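Local coordinates for protein manganese lipoxygenase (PDB 5FX8) that uses a catalytic manganese ion to oxygenate linoleic and alpha-linolenic acids to 11S- and 13R-hydroperoxy fatty acids, at residues S360-G372 with G445-L457. Residues are numbered along the deposited sequence; the frame is centred on the assembly and turned at random.
Sequences SVYAQGGGGFQAG and GPAQVRDFPAAPL
Arg-450 reaches from the 445-457 loop to the C-terminal end of helix 351-363, where its guanidinium lies flat over one face of the Tyr-362 ring. The planes are 14° apart, and CZ of Arg-450 stands 3.8 Å from the ring centroid of Tyr-362, nearly on the ring normal, which meets the criteria for a cation-pi stack. The same group grips the backbone end-on: NH1 and NH2 of Arg-450 both donate to Tyr-362 O, which lies in the guanidinium plane; NH1 arrives on a lone pair of the carbonyl, NH2 from above the carbonyl plane. Tyr-362 O also accepts from Gly-365 N, and a weak bond runs from Arg-450 NH1 to Gly-366 O; stack and bonds together probably restrict the rotation of the guanidinium. Two waters at the ring edge link Tyr-362 OH to Gln-448 O and Arg-450 N.

The backbones also join directly, beginning at the arginine's own carbonyl. Phe-369 N donates to Arg-450 O (2.9 Å), and Gln-370 N donates to Asp-451 O (2.7 Å). Asp-451 OD2 reaches Ala-371 N, within the 3-10 segment 370-372, for a weak bond of 3.2 Å, a position set by chi1 (-151°), which places CG beside the carbonyl carbon.

The Phe-452 ring turns its edge to the face of Phe-369, centroids 5.0 Å apart and planes at 61°, a T-shaped pair. Phe-369 also meets His-469 edge-to-face and packs on Val-466 of helix 460-481, while Phe-452 rests on Ile-440 and Ala-443 of helix 434-444.

Gly-365 has positive phi, its N bonds to Tyr-362 O and Gly-366 N to Val-361 O, making the helix end a Schellman motif; the contact thus ties a capped helix end to an interhelical loop within the largely helical lipoxygenase fold.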
loop_
_atom_site.group_PDB
_atom_site.type_symbol
_atom_site.label_atom_id
_atom_site.label_comp_id
_atom_site.label_asym_id
_atom_site.label_seq_id
_atom_site.Cartn_x
_atom_site.Cartn_y
_atom_site.Cartn_z
ATOM N N SER A 360 7.132 -7.083 21.372
ATOM C CA SER A 360 7.706 -6.352 22.503
ATOM C C SER A 360 6.931 -5.086 22.804
ATOM O O SER A 360 6.724 -4.746 23.972
ATOM C CB SER A 360 9.146 -5.959 22.228
ATOM O OG SER A 360 9.931 -7.075 21.956
ATOM N N VAL A 361 6.561 -4.340 21.766
ATOM C CA VAL A 361 5.733 -3.160 21.969
ATOM C C VAL A 361 4.446 -3.543 22.678
ATOM O O VAL A 361 4.082 -2.953 23.695
ATOM C CB VAL A 361 5.461 -2.462 20.628
ATOM C CG1 VAL A 361 4.537 -1.285 20.807
ATOM C CG2 VAL A 361 6.755 -2.016 20.023
ATOM N N TYR A 362 3.759 -4.562 22.163
ATOM C CA TYR A 362 2.482 -4.970 22.724
ATOM C C TYR A 362 2.647 -5.454 24.151
ATOM O O TYR A 362 1.789 -5.212 25.009
ATOM C CB TYR A 362 1.874 -6.064 21.858
ATOM C CG TYR A 362 0.377 -6.190 21.995
ATOM C CD1 TYR A 362 -0.469 -5.188 21.534
ATOM C CD2 TYR A 362 -0.186 -7.308 22.576
ATOM C CE1 TYR A 362 -1.830 -5.298 21.673
ATOM C CE2 TYR A 362 -1.535 -7.434 22.700
ATOM C CZ TYR A 362 -2.350 -6.438 22.257
ATOM O OH TYR A 362 -3.691 -6.611 22.416
ATOM N N ALA A 363 3.752 -6.136 24.422
ATOM C CA ALA A 363 4.006 -6.611 25.769
ATOM C C ALA A 363 4.293 -5.455 26.726
ATOM O O ALA A 363 3.992 -5.561 27.916
ATOM C CB ALA A 363 5.145 -7.630 25.732
ATOM N N GLN A 364 4.843 -4.341 26.239
ATOM C CA GLN A 364 5.047 -3.189 27.117
ATOM C C GLN A 364 3.789 -2.320 27.257
ATOM O O GLN A 364 3.851 -1.262 27.873
ATOM C CB GLN A 364 6.218 -2.331 26.626
ATOM C CG GLN A 364 7.580 -3.029 26.638
ATOM C CD GLN A 364 8.651 -2.291 25.823
ATOM O OE1 GLN A 364 8.417 -1.195 25.309
ATOM N NE2 GLN A 364 9.827 -2.903 25.696
ATOM N N GLY A 365 2.659 -2.723 26.696
ATOM C CA GLY A 365 1.423 -2.002 26.854
ATOM C C GLY A 365 1.003 -1.172 25.667
ATOM O O GLY A 365 0.017 -0.435 25.773
ATOM N N GLY A 366 1.718 -1.252 24.553
ATOM C CA GLY A 366 1.422 -0.425 23.410
ATOM C C GLY A 366 0.307 -1.011 22.625
ATOM O O GLY A 366 -0.194 -2.078 22.927
ATOM N N GLY A 367 -0.117 -0.292 21.604
ATOM C CA GLY A 367 -1.206 -0.802 20.814
ATOM C C GLY A 367 -2.573 -0.678 21.433
ATOM O O GLY A 367 -3.480 -1.394 21.026
ATOM N N GLY A 368 -2.767 0.225 22.385
ATOM C CA GLY A 368 -4.115 0.497 22.859
ATOM C C GLY A 368 -4.977 1.130 21.778
ATOM O O GLY A 368 -4.514 1.929 20.973
ATOM N N PHE A 369 -6.257 0.785 21.770
ATOM C CA PHE A 369 -7.133 1.311 20.725
ATOM C C PHE A 369 -7.419 2.801 20.936
ATOM O O PHE A 369 -7.070 3.630 20.099
ATOM C CB PHE A 369 -8.413 0.482 20.659
ATOM C CG PHE A 369 -9.319 0.840 19.533
ATOM C CD1 PHE A 369 -9.137 0.298 18.274
ATOM C CD2 PHE A 369 -10.392 1.698 19.737
ATOM C CE1 PHE A 369 -10.009 0.618 17.238
ATOM C CE2 PHE A 369 -11.233 2.026 18.722
ATOM C CZ PHE A 369 -11.049 1.482 17.463
ATOM N N GLN A 370 -8.025 3.171 22.061
ATOM C CA GLN A 370 -8.287 4.592 22.284
ATOM C C GLN A 370 -6.995 5.396 22.421
ATOM O O GLN A 370 -6.945 6.561 22.015
ATOM C CB GLN A 370 -9.191 4.766 23.497
ATOM C CG GLN A 370 -10.624 4.299 23.212
ATOM C CD GLN A 370 -11.501 4.251 24.439
ATOM O OE1 GLN A 370 -11.162 3.644 25.439
ATOM N NE2 GLN A 370 -12.626 4.920 24.369
ATOM N N ALA A 371 -5.942 4.761 22.947
ATOM C CA ALA A 371 -4.597 5.331 23.021
ATOM C C ALA A 371 -4.106 5.824 21.673
ATOM O O ALA A 371 -3.278 6.745 21.609
ATOM C CB ALA A 371 -3.634 4.280 23.555
ATOM N N GLY A 372 -4.580 5.215 20.599
ATOM C CA GLY A 372 -4.161 5.566 19.275
ATOM C C GLY A 372 -4.994 6.597 18.574
ATOM O O GLY A 372 -4.668 6.932 17.439
ATOM N N GLY A 445 -13.689 -8.442 26.424
ATOM C CA GLY A 445 -13.534 -9.685 27.130
ATOM C C GLY A 445 -12.759 -10.741 26.379
ATOM O O GLY A 445 -11.536 -10.794 26.442
ATOM N N PRO A 446 -13.463 -11.617 25.667
ATOM C CA PRO A 446 -12.787 -12.752 25.021
ATOM C C PRO A 446 -11.774 -12.347 23.972
ATOM O O PRO A 446 -10.705 -12.955 23.898
ATOM C CB PRO A 446 -13.934 -13.536 24.379
ATOM C CG PRO A 446 -15.127 -13.067 25.002
ATOM C CD PRO A 446 -14.919 -11.703 25.555
ATOM N N ALA A 447 -12.092 -11.360 23.141
ATOM C CA ALA A 447 -11.158 -10.924 22.119
ATOM C C ALA A 447 -9.908 -10.290 22.708
ATOM O O ALA A 447 -8.877 -10.255 22.028
ATOM C CB ALA A 447 -11.842 -9.944 21.173
ATOM N N GLN A 448 -9.994 -9.779 23.940
ATOM C CA GLN A 448 -8.874 -9.183 24.672
ATOM C C GLN A 448 -8.310 -7.963 23.970
ATOM O O GLN A 448 -7.099 -7.796 23.898
ATOM C CB GLN A 448 -7.750 -10.186 24.924
ATOM C CG GLN A 448 -8.104 -11.354 25.824
ATOM C CD GLN A 448 -6.943 -12.331 26.030
ATOM O OE1 GLN A 448 -5.835 -12.153 25.508
ATOM N NE2 GLN A 448 -7.205 -13.378 26.785
ATOM N N VAL A 449 -9.176 -7.110 23.460
ATOM C CA VAL A 449 -8.760 -5.837 22.880
ATOM C C VAL A 449 -8.364 -4.866 23.986
ATOM O O VAL A 449 -9.073 -4.713 24.983
ATOM C CB VAL A 449 -9.891 -5.259 22.017
ATOM C CG1 VAL A 449 -9.472 -3.951 21.428
ATOM C CG2 VAL A 449 -10.303 -6.238 20.918
ATOM N N ARG A 450 -7.231 -4.199 23.813
ATOM C CA ARG A 450 -6.752 -3.181 24.743
ATOM C C ARG A 450 -7.356 -1.812 24.472
ATOM O O ARG A 450 -7.391 -1.351 23.331
ATOM C CB ARG A 450 -5.232 -3.036 24.664
ATOM C CG ARG A 450 -4.500 -3.854 25.660
ATOM C CD ARG A 450 -3.046 -3.537 25.694
ATOM N NE ARG A 450 -2.301 -4.747 26.008
ATOM C CZ ARG A 450 -1.040 -4.916 25.678
ATOM N NH1 ARG A 450 -0.414 -3.952 25.029
ATOM N NH2 ARG A 450 -0.409 -6.041 25.981
ATOM N N ASP A 451 -7.757 -1.140 25.555
ATOM C CA ASP A 451 -8.148 0.265 25.532
ATOM C C ASP A 451 -9.291 0.510 24.542
ATOM O O ASP A 451 -9.261 1.421 23.711
ATOM C CB ASP A 451 -6.941 1.153 25.229
ATOM C CG ASP A 451 -7.062 2.516 25.850
ATOM O OD1 ASP A 451 -8.136 2.835 26.419
ATOM O OD2 ASP A 451 -6.089 3.277 25.745
ATOM N N PHE A 452 -10.201 -0.255 24.619
ATOM C CA PHE A 452 -11.427 -0.151 23.885
ATOM C C PHE A 452 -12.496 0.426 24.790
ATOM O O PHE A 452 -12.500 0.158 25.992
ATOM C CB PHE A 452 -11.858 -1.532 23.387
ATOM C CG PHE A 452 -12.739 -1.498 22.183
ATOM C CD1 PHE A 452 -12.259 -1.037 20.984
ATOM C CD2 PHE A 452 -14.045 -1.944 22.247
ATOM C CE1 PHE A 452 -13.065 -1.011 19.883
ATOM C CE2 PHE A 452 -14.857 -1.928 21.137
ATOM C CZ PHE A 452 -14.370 -1.459 19.959
ATOM N N PRO A 453 -13.406 1.228 24.251
ATOM C CA PRO A 453 -14.463 1.806 25.090
ATOM C C PRO A 453 -15.209 0.734 25.862
ATOM O O PRO A 453 -15.621 -0.279 25.314
ATOM C CB PRO A 453 -15.367 2.511 24.079
ATOM C CG PRO A 453 -15.033 1.898 22.786
ATOM C CD PRO A 453 -13.603 1.547 22.834
ATOM N N ALA A 454 -15.347 0.952 27.150
ATOM C CA ALA A 454 -15.960 -0.024 28.029
ATOM C C ALA A 454 -17.437 -0.207 27.712
ATOM O O ALA A 454 -18.100 0.694 27.200
ATOM C CB ALA A 454 -15.805 0.424 29.467
ATOM N N ALA A 455 -17.957 -1.383 28.034
ATOM C CA ALA A 455 -19.380 -1.627 27.864
ATOM C C ALA A 455 -19.999 -1.252 29.159
ATOM O O ALA A 455 -19.335 -1.347 30.173
ATOM C CB ALA A 455 -19.655 -3.035 27.553
ATOM N N PRO A 456 -21.253 -0.808 29.148
ATOM C CA PRO A 456 -22.113 -0.560 27.999
ATOM C C PRO A 456 -21.821 0.742 27.336
ATOM O O PRO A 456 -21.426 1.691 27.998
ATOM C CB PRO A 456 -23.502 -0.512 28.612
ATOM C CG PRO A 456 -23.266 -0.003 29.942
ATOM C CD PRO A 456 -21.986 -0.638 30.403
ATOM N N LEU A 457 -22.078 0.791 26.042
ATOM C CA LEU A 457 -21.778 1.952 25.226
ATOM C C LEU A 457 -23.026 2.818 25.177
ATOM O O LEU A 457 -24.056 2.409 24.636
ATOM C CB LEU A 457 -21.311 1.515 23.833
ATOM C CG LEU A 457 -20.908 2.536 22.761
ATOM C CD1 LEU A 457 -19.780 2.069 21.776
ATOM C CD2 LEU A 457 -22.157 3.019 22.005
HETATM O O HOH W 1 -4.668 -8.917 23.155
HETATM O O HOH W 2 -5.628 -4.986 21.376
#